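Local coordinates for protein Cag-Z (PDB 1S2X) that is of unknown function but is encoded on the Helicobacter pylori cag pathogenicity island, which specifies a type IV secretion system, at residues 38-42 with 65-69; 73-77 with 161-167; 88-92 with 178-182; 123-127 with 171-175. The protein carries 1 engineered substitution. All coordinates share one frame; numbering follows the deposited sequence.

Contact 1: residues 38-42 with 65-69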
loop_
_atom_site.group_PDB
_atom_site.type_symbol
_atom_site.label_atom_id
_atom_site.label_comp_id
_atom_site.label_asym_id
_atom_site.label_seq_id
_atom_site.Cartn_x
_atom_site.Cartn_y
_atom_site.Cartn_z
ATOM N N PHE A 38 -15.609 9.199 -6.952
ATOM C CA PHE A 38 -16.255 9.382 -5.642
ATOM C C PHE A 38 -15.974 10.789 -5.148
ATOM O O PHE A 38 -16.854 11.492 -4.670
ATOM C CB PHE A 38 -15.784 8.328 -4.636
ATOM C CG PHE A 38 -16.388 8.511 -3.243
ATOM C CD1 PHE A 38 -15.633 9.057 -2.216
ATOM C CD2 PHE A 38 -17.695 8.137 -2.990
ATOM C CE1 PHE A 38 -16.161 9.246 -0.946
ATOM C CE2 PHE A 38 -18.247 8.349 -1.733
ATOM C CZ PHE A 38 -17.494 8.924 -0.729
ATOM N N ILE A 39 -14.710 11.206 -5.254
ATOM C CA ILE A 39 -14.345 12.531 -4.751
ATOM C C ILE A 39 -15.164 13.620 -5.415
ATOM O O ILE A 39 -15.798 14.483 -4.798
ATOM C CB ILE A 39 -12.852 12.790 -5.021
ATOM C CG1 ILE A 39 -11.938 11.982 -4.094
ATOM C CG2 ILE A 39 -12.577 14.281 -4.966
ATOM C CD1 ILE A 39 -12.438 12.010 -2.669
ATOM N N GLN A 40 -15.170 13.562 -6.747
ATOM C CA GLN A 40 -15.960 14.525 -7.510
ATOM C C GLN A 40 -17.427 14.523 -7.145
ATOM O O GLN A 40 -18.087 15.560 -7.160
ATOM C CB GLN A 40 -15.789 14.227 -9.020
ATOM C CG GLN A 40 -14.419 14.716 -9.493
ATOM C CD GLN A 40 -14.172 16.181 -9.181
ATOM O OE1 GLN A 40 -14.968 17.063 -9.528
ATOM N NE2 GLN A 40 -13.054 16.482 -8.524
ATOM N N ASN A 41 -18.016 13.387 -6.807
ATOM C CA ASN A 41 -19.445 13.408 -6.526
ATOM C C ASN A 41 -19.758 13.640 -5.064
ATOM O O ASN A 41 -20.903 13.981 -4.740
ATOM C CB ASN A 41 -20.086 12.092 -6.993
ATOM C CG ASN A 41 -20.303 12.052 -8.495
ATOM O OD1 ASN A 41 -20.514 10.996 -9.093
ATOM N ND2 ASN A 41 -20.244 13.218 -9.131
ATOM N N TYR A 42 -18.815 13.492 -4.129
ATOM C CA TYR A 42 -19.276 13.630 -2.733
ATOM C C TYR A 42 -18.405 14.544 -1.906
ATOM O O TYR A 42 -18.768 14.959 -0.813
ATOM C CB TYR A 42 -19.331 12.238 -2.077
ATOM C CG TYR A 42 -20.483 11.388 -2.569
ATOM C CD1 TYR A 42 -21.785 11.654 -2.168
ATOM C CD2 TYR A 42 -20.274 10.319 -3.432
ATOM C CE1 TYR A 42 -22.859 10.888 -2.604
ATOM C CE2 TYR A 42 -21.329 9.551 -3.877
ATOM C CZ TYR A 42 -22.615 9.840 -3.464
ATOM O OH TYR A 42 -23.660 9.070 -3.907
ATOM N N ASN A 65 -21.383 8.755 3.273
ATOM C CA ASN A 65 -21.517 8.496 1.830
ATOM C C ASN A 65 -20.529 7.437 1.370
ATOM O O ASN A 65 -20.804 6.619 0.486
ATOM C CB ASN A 65 -21.355 9.796 1.024
ATOM C CG ASN A 65 -22.664 10.564 1.106
ATOM O OD1 ASN A 65 -23.690 9.892 1.126
ATOM N ND2 ASN A 65 -22.663 11.883 1.178
HETATM N N MSE A 66 -19.340 7.407 1.970
HETATM C CA MSE A 66 -18.386 6.344 1.631
HETATM C C MSE A 66 -19.011 4.990 1.981
HETATM O O MSE A 66 -18.988 4.013 1.218
HETATM C CB MSE A 66 -17.074 6.548 2.375
HETATM C CG MSE A 66 -16.075 7.608 1.941
HETATM SE SE MSE A 66 -14.743 7.856 3.169
HETATM C CE MSE A 66 -13.744 6.430 2.681
ATOM N N GLN A 67 -19.603 4.833 3.158
ATOM C CA GLN A 67 -20.154 3.520 3.541
ATOM C C GLN A 67 -21.306 3.116 2.638
ATOM O O GLN A 67 -21.418 1.979 2.191
ATOM C CB GLN A 67 -20.650 3.515 4.988
ATOM C CG GLN A 67 -19.601 3.877 6.034
ATOM C CD GLN A 67 -18.890 2.698 6.661
ATOM O OE1 GLN A 67 -18.558 2.663 7.853
ATOM N NE2 GLN A 67 -18.614 1.675 5.865
ATOM N N LYS A 68 -22.191 4.059 2.361
ATOM C CA LYS A 68 -23.335 3.808 1.503
ATOM C C LYS A 68 -22.915 3.425 0.088
ATOM O O LYS A 68 -23.711 2.784 -0.614
ATOM C CB LYS A 68 -24.252 5.029 1.434
ATOM C CG LYS A 68 -25.006 5.353 2.720
ATOM C CD LYS A 68 -25.781 6.646 2.502
ATOM C CE LYS A 68 -26.878 6.849 3.524
ATOM N NZ LYS A 68 -27.469 8.214 3.374
ATOM N N ASN A 69 -21.715 3.799 -0.334
ATOM C CA ASN A 69 -21.246 3.506 -1.692
ATOM C C ASN A 69 -20.289 2.319 -1.707
ATOM O O ASN A 69 -19.602 2.059 -2.690
ATOM C CB ASN A 69 -20.581 4.751 -2.295
ATOM C CG ASN A 69 -21.611 5.743 -2.809
ATOM O OD1 ASN A 69 -22.219 6.524 -2.078
ATOM N ND2 ASN A 69 -21.811 5.701 -4.120
HETATM O O HOH W 1 -20.424 13.730 1.248
#
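Two aromatic rings of helix 31-43, Phe38 and Tyr42, meet the C-terminal end of helix 52-68. Apolar packing centres on Phe38. With its CG anti to the backbone N (chi1 178°), the ring is carried toward Met66, a selenomethionine, and Phe38 CZ lies 3.3 Å from Met66 CG. The two side chains cross at about a right angle, and the ring meets CB and CG, the first part of the Met66 chain; the far end of the ring also lies 3.8 Å from the backbone, measured between Phe38 CE2 and Asn65 O.

A CH-pi contact is made one turn further on. Asn65 CB stands over a face of the Tyr42 ring, 4.1 Å from its centroid and 27° off the normal. The Asn65 amide follows over the ring margin, with ND2 3.5 Å from Tyr42 CD1 and its plane tilted 35° against the ring.

A water adds a polar link: it donates to Tyr42 O at 2.9 Å and accepts from Asn65 ND2 at 2.9 Å. Leu62 of helix 52-68 touches both aromatic side chains. The ring contacts and the water bridge imply a junction made largely by packing, with a water-mediated link on its partly exposed side.

Contact 2: residues 73-77 with 161-167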
loop_
_atom_site.group_PDB
_atom_site.type_symbol
_atom_site.label_atom_id
_atom_site.label_comp_id
_atom_site.label_asym_id
_atom_site.label_seq_id
_atom_site.Cartn_x
_atom_site.Cartn_y
_atom_site.Cartn_z
ATOM N N PHE A 73 -11.412 0.238 2.288
ATOM C CA PHE A 73 -9.957 0.203 2.249
ATOM C C PHE A 73 -9.459 -1.194 2.594
ATOM O O PHE A 73 -8.358 -1.564 2.200
ATOM C CB PHE A 73 -9.372 1.215 3.223
ATOM C CG PHE A 73 -9.725 2.654 2.882
ATOM C CD1 PHE A 73 -9.873 3.038 1.552
ATOM C CD2 PHE A 73 -9.885 3.576 3.895
ATOM C CE1 PHE A 73 -10.180 4.353 1.254
ATOM C CE2 PHE A 73 -10.228 4.888 3.587
ATOM C CZ PHE A 73 -10.386 5.267 2.269
ATOM N N ASP A 74 -10.300 -1.924 3.320
ATOM C CA ASP A 74 -9.980 -3.308 3.671
ATOM C C ASP A 74 -9.502 -4.089 2.453
ATOM O O ASP A 74 -8.576 -4.903 2.519
ATOM C CB ASP A 74 -11.205 -3.952 4.329
ATOM C CG ASP A 74 -11.478 -3.304 5.691
ATOM O OD1 ASP A 74 -12.642 -3.287 6.140
ATOM O OD2 ASP A 74 -10.517 -2.803 6.306
ATOM N N ALA A 75 -10.120 -3.824 1.299
ATOM C CA ALA A 75 -9.693 -4.542 0.092
ATOM C C ALA A 75 -8.230 -4.266 -0.222
ATOM O O ALA A 75 -7.479 -5.186 -0.554
ATOM C CB ALA A 75 -10.564 -4.117 -1.074
ATOM N N TYR A 76 -7.816 -2.999 -0.130
ATOM C CA TYR A 76 -6.422 -2.653 -0.429
ATOM C C TYR A 76 -5.491 -3.334 0.579
ATOM O O TYR A 76 -4.350 -3.605 0.210
ATOM C CB TYR A 76 -6.144 -1.146 -0.420
ATOM C CG TYR A 76 -7.004 -0.354 -1.372
ATOM C CD1 TYR A 76 -7.420 0.939 -1.086
ATOM C CD2 TYR A 76 -7.409 -0.914 -2.582
ATOM C CE1 TYR A 76 -8.212 1.647 -1.972
ATOM C CE2 TYR A 76 -8.201 -0.213 -3.467
ATOM C CZ TYR A 76 -8.598 1.070 -3.158
ATOM O OH TYR A 76 -9.387 1.771 -4.042
ATOM N N TYR A 77 -6.001 -3.562 1.779
ATOM C CA TYR A 77 -5.309 -4.257 2.855
ATOM C C TYR A 77 -4.960 -5.668 2.378
ATOM O O TYR A 77 -3.832 -6.130 2.549
ATOM C CB TYR A 77 -6.126 -4.327 4.155
ATOM C CG TYR A 77 -5.384 -5.032 5.276
ATOM C CD1 TYR A 77 -4.313 -4.415 5.902
ATOM C CD2 TYR A 77 -5.718 -6.307 5.717
ATOM C CE1 TYR A 77 -3.609 -5.022 6.923
ATOM C CE2 TYR A 77 -5.021 -6.931 6.737
ATOM C CZ TYR A 77 -3.964 -6.286 7.344
ATOM O OH TYR A 77 -3.246 -6.873 8.365
ATOM N N ILE A 161 -9.223 6.579 7.415
ATOM C CA ILE A 161 -7.882 6.550 6.825
ATOM C C ILE A 161 -6.833 6.246 7.879
ATOM O O ILE A 161 -5.917 5.426 7.722
ATOM C CB ILE A 161 -7.598 7.870 6.082
ATOM C CG1 ILE A 161 -8.553 8.120 4.915
ATOM C CG2 ILE A 161 -6.134 7.921 5.659
ATOM C CD1 ILE A 161 -8.562 9.515 4.314
ATOM N N ASP A 162 -6.996 6.898 9.025
ATOM C CA ASP A 162 -6.090 6.681 10.138
ATOM C C ASP A 162 -6.014 5.197 10.501
ATOM O O ASP A 162 -4.923 4.662 10.714
ATOM C CB ASP A 162 -6.542 7.525 11.335
ATOM C CG ASP A 162 -5.599 7.336 12.515
ATOM O OD1 ASP A 162 -4.425 7.746 12.421
ATOM O OD2 ASP A 162 -6.061 6.763 13.525
ATOM N N ASP A 163 -7.178 4.558 10.547
ATOM C CA ASP A 163 -7.247 3.154 10.933
ATOM C C ASP A 163 -6.638 2.252 9.863
ATOM O O ASP A 163 -6.074 1.191 10.162
ATOM C CB ASP A 163 -8.693 2.739 11.209
ATOM C CG ASP A 163 -8.775 1.298 11.686
ATOM O OD1 ASP A 163 -8.060 0.957 12.661
ATOM O OD2 ASP A 163 -9.541 0.515 11.086
ATOM N N PHE A 164 -6.747 2.672 8.602
ATOM C CA PHE A 164 -6.109 1.920 7.522
ATOM C C PHE A 164 -4.591 2.031 7.684
ATOM O O PHE A 164 -3.923 1.021 7.474
ATOM C CB PHE A 164 -6.565 2.415 6.155
ATOM C CG PHE A 164 -5.977 1.690 4.958
ATOM C CD1 PHE A 164 -4.935 2.250 4.233
ATOM C CD2 PHE A 164 -6.459 0.459 4.568
ATOM C CE1 PHE A 164 -4.396 1.596 3.139
ATOM C CE2 PHE A 164 -5.927 -0.204 3.479
ATOM C CZ PHE A 164 -4.888 0.362 2.764
ATOM N N GLY A 165 -4.088 3.206 8.039
ATOM C CA GLY A 165 -2.669 3.478 8.252
ATOM C C GLY A 165 -2.116 2.480 9.267
ATOM O O GLY A 165 -1.107 1.826 8.986
ATOM N N LYS A 166 -2.775 2.330 10.414
ATOM C CA LYS A 166 -2.396 1.321 11.400
ATOM C C LYS A 166 -2.247 -0.042 10.729
ATOM O O LYS A 166 -1.263 -0.772 10.847
ATOM C CB LYS A 166 -3.419 1.159 12.527
ATOM C CG LYS A 166 -3.608 2.328 13.477
ATOM C CD LYS A 166 -4.956 2.253 14.175
ATOM C CE LYS A 166 -5.417 3.585 14.735
ATOM N NZ LYS A 166 -4.341 4.301 15.475
ATOM N N LYS A 167 -3.298 -0.411 9.988
ATOM C CA LYS A 167 -3.230 -1.742 9.379
ATOM C C LYS A 167 -2.087 -1.793 8.378
ATOM O O LYS A 167 -1.447 -2.838 8.209
ATOM C CB LYS A 167 -4.580 -2.099 8.772
ATOM C CG LYS A 167 -5.686 -2.258 9.809
ATOM C CD LYS A 167 -6.767 -3.217 9.336
ATOM C CE LYS A 167 -7.573 -2.653 8.181
ATOM N NZ LYS A 167 -8.292 -3.717 7.410
#
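At the apolar centre the Phe164 ring is wedged against the start of helix 74-101: its CD2 lies 3.3 Å from Phe73 CB, and its CZ lies 3.7 Å from Tyr76 CB. Phe164 has CG anti to the backbone N (chi1 -179°), which sends the ring out from helix 161-183. Its edge meets Tyr77 N, while Phe73 O comes within 3.1 Å of Phe164 CE2. The Phe73 and Phe164 rings are oblique, their planes 59° apart. Phe73 CE2 extends the apolar patch to Ile161 CG1, at 3.9 Å.

Outward, Lys167 crosses Tyr77 at about a right angle. Its CB lies 3.6 Å from Tyr77 CE1, and its backbone O lies at the ring edge, in plane. A bend at chi3 (-69°) then folds the chain back, placing NZ over the ring face, 4.3 Å from the centroid, in a cation-pi contact. The same ammonium forms a salt bridge with Asp74, donating to OD2 at 2.6 Å from above the carboxylate plane.

Helix 105-135 backs the hydrophobic side through Val134, which touches Phe73, Tyr76 and Phe164; Tyr137, in the loop after that helix, meets the Phe73 ring edge-to-face, and Phe156 of helix 149-158 packs on Ile161.

Contact 3: residues 88-92 with 178-182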
loop_
_atom_site.group_PDB
_atom_site.type_symbol
_atom_site.label_atom_id
_atom_site.label_comp_id
_atom_site.label_asym_id
_atom_site.label_seq_id
_atom_site.Cartn_x
_atom_site.Cartn_y
_atom_site.Cartn_z
ATOM N N TYR A 88 7.150 -12.947 -1.334
ATOM C CA TYR A 88 7.905 -13.720 -0.363
ATOM C C TYR A 88 8.130 -15.158 -0.836
ATOM O O TYR A 88 9.223 -15.691 -0.718
ATOM C CB TYR A 88 7.175 -13.784 0.972
ATOM C CG TYR A 88 7.823 -14.679 2.005
ATOM C CD1 TYR A 88 7.196 -15.837 2.439
ATOM C CD2 TYR A 88 9.057 -14.354 2.550
ATOM C CE1 TYR A 88 7.781 -16.661 3.383
ATOM C CE2 TYR A 88 9.646 -15.172 3.495
ATOM C CZ TYR A 88 9.007 -16.317 3.910
ATOM O OH TYR A 88 9.602 -17.128 4.849
ATOM N N ASN A 89 7.053 -15.719 -1.360
ATOM C CA ASN A 89 6.992 -17.072 -1.875
ATOM C C ASN A 89 7.896 -17.226 -3.091
ATOM O O ASN A 89 8.535 -18.269 -3.236
ATOM C CB ASN A 89 5.550 -17.423 -2.212
ATOM C CG ASN A 89 4.714 -17.750 -0.988
ATOM O OD1 ASN A 89 3.486 -17.844 -1.081
ATOM N ND2 ASN A 89 5.352 -17.937 0.160
ATOM N N ARG A 90 7.959 -16.210 -3.940
ATOM C CA ARG A 90 8.865 -16.209 -5.091
ATOM C C ARG A 90 10.318 -16.092 -4.651
ATOM O O ARG A 90 11.203 -16.849 -5.054
ATOM C CB ARG A 90 8.499 -15.067 -6.037
ATOM C CG ARG A 90 9.358 -14.899 -7.272
ATOM C CD ARG A 90 9.688 -16.223 -7.943
ATOM N NE ARG A 90 10.873 -16.111 -8.798
ATOM C CZ ARG A 90 11.166 -16.956 -9.779
ATOM N NH1 ARG A 90 12.262 -16.771 -10.500
ATOM N NH2 ARG A 90 10.374 -17.985 -10.048
ATOM N N CYS A 91 10.616 -15.122 -3.787
ATOM C CA CYS A 91 11.988 -14.949 -3.324
ATOM C C CYS A 91 12.498 -16.128 -2.506
ATOM O O CYS A 91 13.697 -16.437 -2.551
ATOM C CB CYS A 91 12.101 -13.659 -2.500
ATOM S SG CYS A 91 11.711 -12.173 -3.473
ATOM N N LYS A 92 11.624 -16.792 -1.755
ATOM C CA LYS A 92 12.062 -17.897 -0.912
ATOM C C LYS A 92 12.533 -19.087 -1.759
ATOM O O LYS A 92 13.540 -19.697 -1.396
ATOM C CB LYS A 92 10.967 -18.354 0.052
ATOM C CG LYS A 92 11.534 -19.041 1.290
ATOM C CD LYS A 92 10.661 -18.797 2.507
ATOM C CE LYS A 92 10.657 -19.962 3.478
ATOM N NZ LYS A 92 10.166 -21.217 2.834
ATOM N N LYS A 178 9.903 -10.410 6.956
ATOM C CA LYS A 178 10.119 -11.327 5.838
ATOM C C LYS A 178 11.459 -11.004 5.185
ATOM O O LYS A 178 12.148 -11.866 4.644
ATOM C CB LYS A 178 8.960 -11.252 4.851
ATOM C CG LYS A 178 7.712 -12.023 5.270
ATOM C CD LYS A 178 6.559 -11.730 4.326
ATOM C CE LYS A 178 5.572 -12.888 4.240
ATOM N NZ LYS A 178 4.541 -12.822 5.316
ATOM N N TYR A 179 11.821 -9.723 5.254
ATOM C CA TYR A 179 13.121 -9.287 4.768
ATOM C C TYR A 179 14.220 -9.961 5.596
ATOM O O TYR A 179 15.205 -10.429 5.035
ATOM C CB TYR A 179 13.283 -7.771 4.837
ATOM C CG TYR A 179 14.686 -7.293 4.537
ATOM C CD1 TYR A 179 15.588 -6.972 5.541
ATOM C CD2 TYR A 179 15.105 -7.167 3.217
ATOM C CE1 TYR A 179 16.863 -6.540 5.246
ATOM C CE2 TYR A 179 16.380 -6.736 2.909
ATOM C CZ TYR A 179 17.250 -6.424 3.927
ATOM O OH TYR A 179 18.519 -5.990 3.624
ATOM N N ILE A 180 14.024 -9.949 6.909
ATOM C CA ILE A 180 14.950 -10.622 7.818
ATOM C C ILE A 180 15.191 -12.041 7.316
ATOM O O ILE A 180 16.300 -12.452 7.004
ATOM C CB ILE A 180 14.403 -10.687 9.250
ATOM C CG1 ILE A 180 14.376 -9.330 9.965
ATOM C CG2 ILE A 180 15.167 -11.701 10.082
ATOM C CD1 ILE A 180 15.019 -8.227 9.150
ATOM N N ILE A 181 14.086 -12.768 7.227
ATOM C CA ILE A 181 14.130 -14.156 6.790
ATOM C C ILE A 181 14.874 -14.305 5.469
ATOM O O ILE A 181 15.839 -15.064 5.381
ATOM C CB ILE A 181 12.703 -14.729 6.679
ATOM C CG1 ILE A 181 11.890 -14.651 7.973
ATOM C CG2 ILE A 181 12.728 -16.161 6.170
ATOM C CD1 ILE A 181 10.636 -15.500 7.926
ATOM N N LEU A 182 14.442 -13.592 4.440
ATOM C CA LEU A 182 14.980 -13.755 3.100
ATOM C C LEU A 182 16.441 -13.352 2.995
ATOM O O LEU A 182 17.175 -13.800 2.110
ATOM C CB LEU A 182 14.166 -12.908 2.112
ATOM C CG LEU A 182 12.816 -13.481 1.697
ATOM C CD1 LEU A 182 12.060 -12.494 0.813
ATOM C CD2 LEU A 182 12.983 -14.806 0.968
#
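Tyr88 inserts between Lys178, Ile181 and Leu182 where two long helices of a three-helix bundle, 74-101 and 161-183, run almost parallel; the axes of the two short segments are 11° apart and approach to 10.8 Å. Its CB begins the contact, 3.7 Å from Lys178 CE. A chi1 of 174°, which sets CG opposite the backbone N, directs the ring across the interface, and CG itself lies 3.6 Å from the same CE. This methylene stands over one ring face in a CH-pi contact, while the nearby ring atom CD2 meets Lys178 CG. The ammonium is farther off, so any cation-pi attraction is weak at most, and the stronger partner of Lys178 NZ is Asp174, one turn back on its own helix, in a salt bridge.

Further along the ring, CD2 lies 3.9 Å from Leu182 CD1, and CE2 reaches Leu182 CG. At the tip, OH meets Ile181 CG2 at 3.5 Å, this methyl lying at the ring edge, near its plane.

Phe119 of helix 105-135 touches Cys91, Lys178 and Leu182, so the third helix packs against this layer. Deeper in the bundle, the two methyls of Leu182 rest on helix 74-101: CD1 packs 3.5 Å from Cys91 CB, and CD2 lies 3.6 Å from the backbone N of Lys92.

Contact 4: residues 123-127 with 171-175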
loop_
_atom_site.group_PDB
_atom_site.type_symbol
_atom_site.label_atom_id
_atom_site.label_comp_id
_atom_site.label_asym_id
_atom_site.label_seq_id
_atom_site.Cartn_x
_atom_site.Cartn_y
_atom_site.Cartn_z
ATOM N N THR A 123 7.940 -4.386 -2.451
ATOM C CA THR A 123 6.763 -4.434 -1.593
ATOM C C THR A 123 6.528 -3.079 -0.933
ATOM O O THR A 123 5.387 -2.613 -0.924
ATOM C CB THR A 123 6.838 -5.495 -0.478
ATOM O OG1 THR A 123 8.019 -5.293 0.297
ATOM C CG2 THR A 123 6.920 -6.890 -1.074
ATOM N N CYS A 124 7.600 -2.501 -0.409
ATOM C CA CYS A 124 7.515 -1.204 0.266
ATOM C C CYS A 124 7.040 -0.107 -0.678
ATOM O O CYS A 124 6.325 0.817 -0.274
ATOM C CB CYS A 124 8.860 -0.853 0.900
ATOM S SG CYS A 124 9.116 -1.660 2.505
ATOM N N ASP A 125 7.391 -0.162 -1.961
ATOM C CA ASP A 125 6.883 0.846 -2.886
ATOM C C ASP A 125 5.410 0.597 -3.162
ATOM O O ASP A 125 4.624 1.520 -3.371
ATOM C CB ASP A 125 7.643 0.856 -4.210
ATOM C CG ASP A 125 9.070 1.354 -4.090
ATOM O OD1 ASP A 125 9.469 1.836 -3.011
ATOM O OD2 ASP A 125 9.809 1.249 -5.100
ATOM N N GLU A 126 4.984 -0.672 -3.186
ATOM C CA GLU A 126 3.556 -0.841 -3.481
ATOM C C GLU A 126 2.710 -0.423 -2.281
ATOM O O GLU A 126 1.614 0.110 -2.483
ATOM C CB GLU A 126 3.222 -2.268 -3.906
ATOM C CG GLU A 126 3.493 -2.549 -5.375
ATOM C CD GLU A 126 2.507 -1.821 -6.271
ATOM O OE1 GLU A 126 2.951 -0.946 -7.037
ATOM O OE2 GLU A 126 1.295 -2.118 -6.206
ATOM N N VAL A 127 3.176 -0.639 -1.061
ATOM C CA VAL A 127 2.477 -0.163 0.132
ATOM C C VAL A 127 2.398 1.362 0.160
ATOM O O VAL A 127 1.385 1.941 0.553
ATOM C CB VAL A 127 3.147 -0.627 1.439
ATOM C CG1 VAL A 127 2.459 0.005 2.635
ATOM C CG2 VAL A 127 3.123 -2.141 1.577
ATOM N N ILE A 171 1.533 -4.388 8.123
ATOM C CA ILE A 171 2.057 -4.999 6.904
ATOM C C ILE A 171 3.514 -4.611 6.666
ATOM O O ILE A 171 4.351 -5.457 6.350
ATOM C CB ILE A 171 1.218 -4.619 5.677
ATOM C CG1 ILE A 171 -0.201 -5.207 5.677
ATOM C CG2 ILE A 171 1.951 -5.003 4.399
ATOM C CD1 ILE A 171 -0.876 -5.072 4.329
ATOM N N VAL A 172 3.854 -3.335 6.810
ATOM C CA VAL A 172 5.250 -2.930 6.652
ATOM C C VAL A 172 6.117 -3.672 7.669
ATOM O O VAL A 172 7.293 -3.966 7.443
ATOM C CB VAL A 172 5.384 -1.411 6.818
ATOM C CG1 VAL A 172 6.818 -0.980 7.073
ATOM C CG2 VAL A 172 4.827 -0.702 5.585
ATOM N N GLN A 173 5.506 -3.973 8.813
ATOM C CA GLN A 173 6.231 -4.635 9.892
ATOM C C GLN A 173 6.523 -6.083 9.516
ATOM O O GLN A 173 7.585 -6.616 9.828
ATOM C CB GLN A 173 5.471 -4.578 11.221
ATOM C CG GLN A 173 5.838 -3.369 12.072
ATOM C CD GLN A 173 5.079 -3.269 13.375
ATOM O OE1 GLN A 173 3.908 -2.877 13.399
ATOM N NE2 GLN A 173 5.744 -3.615 14.489
ATOM N N ASP A 174 5.559 -6.695 8.834
ATOM C CA ASP A 174 5.750 -8.070 8.383
ATOM C C ASP A 174 6.720 -8.167 7.204
ATOM O O ASP A 174 7.438 -9.169 7.095
ATOM C CB ASP A 174 4.403 -8.681 8.016
ATOM C CG ASP A 174 4.493 -10.150 7.660
ATOM O OD1 ASP A 174 4.318 -10.432 6.450
ATOM O OD2 ASP A 174 4.716 -10.987 8.562
ATOM N N ILE A 175 6.741 -7.169 6.331
ATOM C CA ILE A 175 7.693 -7.068 5.230
ATOM C C ILE A 175 9.114 -7.073 5.798
ATOM O O ILE A 175 9.975 -7.776 5.266
ATOM C CB ILE A 175 7.474 -5.800 4.397
ATOM C CG1 ILE A 175 6.264 -5.870 3.454
ATOM C CG2 ILE A 175 8.720 -5.438 3.614
ATOM C CD1 ILE A 175 5.906 -4.531 2.841
#
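This is a buried, apolar helix-helix contact near the middle of the molecule, where helices 105-135 and 161-183 pack antiparallel. The evidence is in the local axes, which run at 173° to each other with a closest approach of 10.6 Å, and in the absence of any hydrogen bond between the segments.

Ile175 is held between two turns of the opposite helix. Its CD1 and the Val127 CG2 methyl meet tip to tip at 3.9 Å, while on the other turn CD1 packs 3.6 Å from Thr123 CB. The second branch, CG2, lies 3.4 Å from Thr123 OG1 and 4.0 Å from Cys124 SG. The threonine hydroxyl, although pressed against methyls, is satisfied within its own helix by a hydrogen bond with Phe119 O; with chi1 at 55°, OG1 lies between the backbone N and the carbonyl carbon and faces both branches of Ile175.

Val127 splits its branches. CG1 turns to Val172 CG2 at 3.8 Å, toward the more exposed margin, whereas CG2 also approaches Ile171 CG2 at 4.2 Å, on the inner side.

Helix 74-101 completes the packing: its Leu80 touches both Val127 and Ile171, and Tyr77 adds to the cover of Ile171, so all three long helices meet here.

From the N terminus, contact 1 closes first, joining helices 31-43 and 52-68 across a short loop at one end of the molecule. Contacts 2 and 3 then open in turn on helix 74-101 and close in the same order on helix 161-183, so they cross; their centres lie about 23 Å apart along this helix pair. Contact 4 opens on helix 105-135, closes before contact 3 and is nested within it, while crossing contact 2. Two touches connect the series: Met66 CE packs 3.6 Å from Phe73 CZ, joining contacts 1 and 2, and Tyr77 O lies 3.6 Å from Ile171 CD1, joining contacts 2 and 4. Helices 31-43 and 52-68 are thus linked to the three-helix bundle.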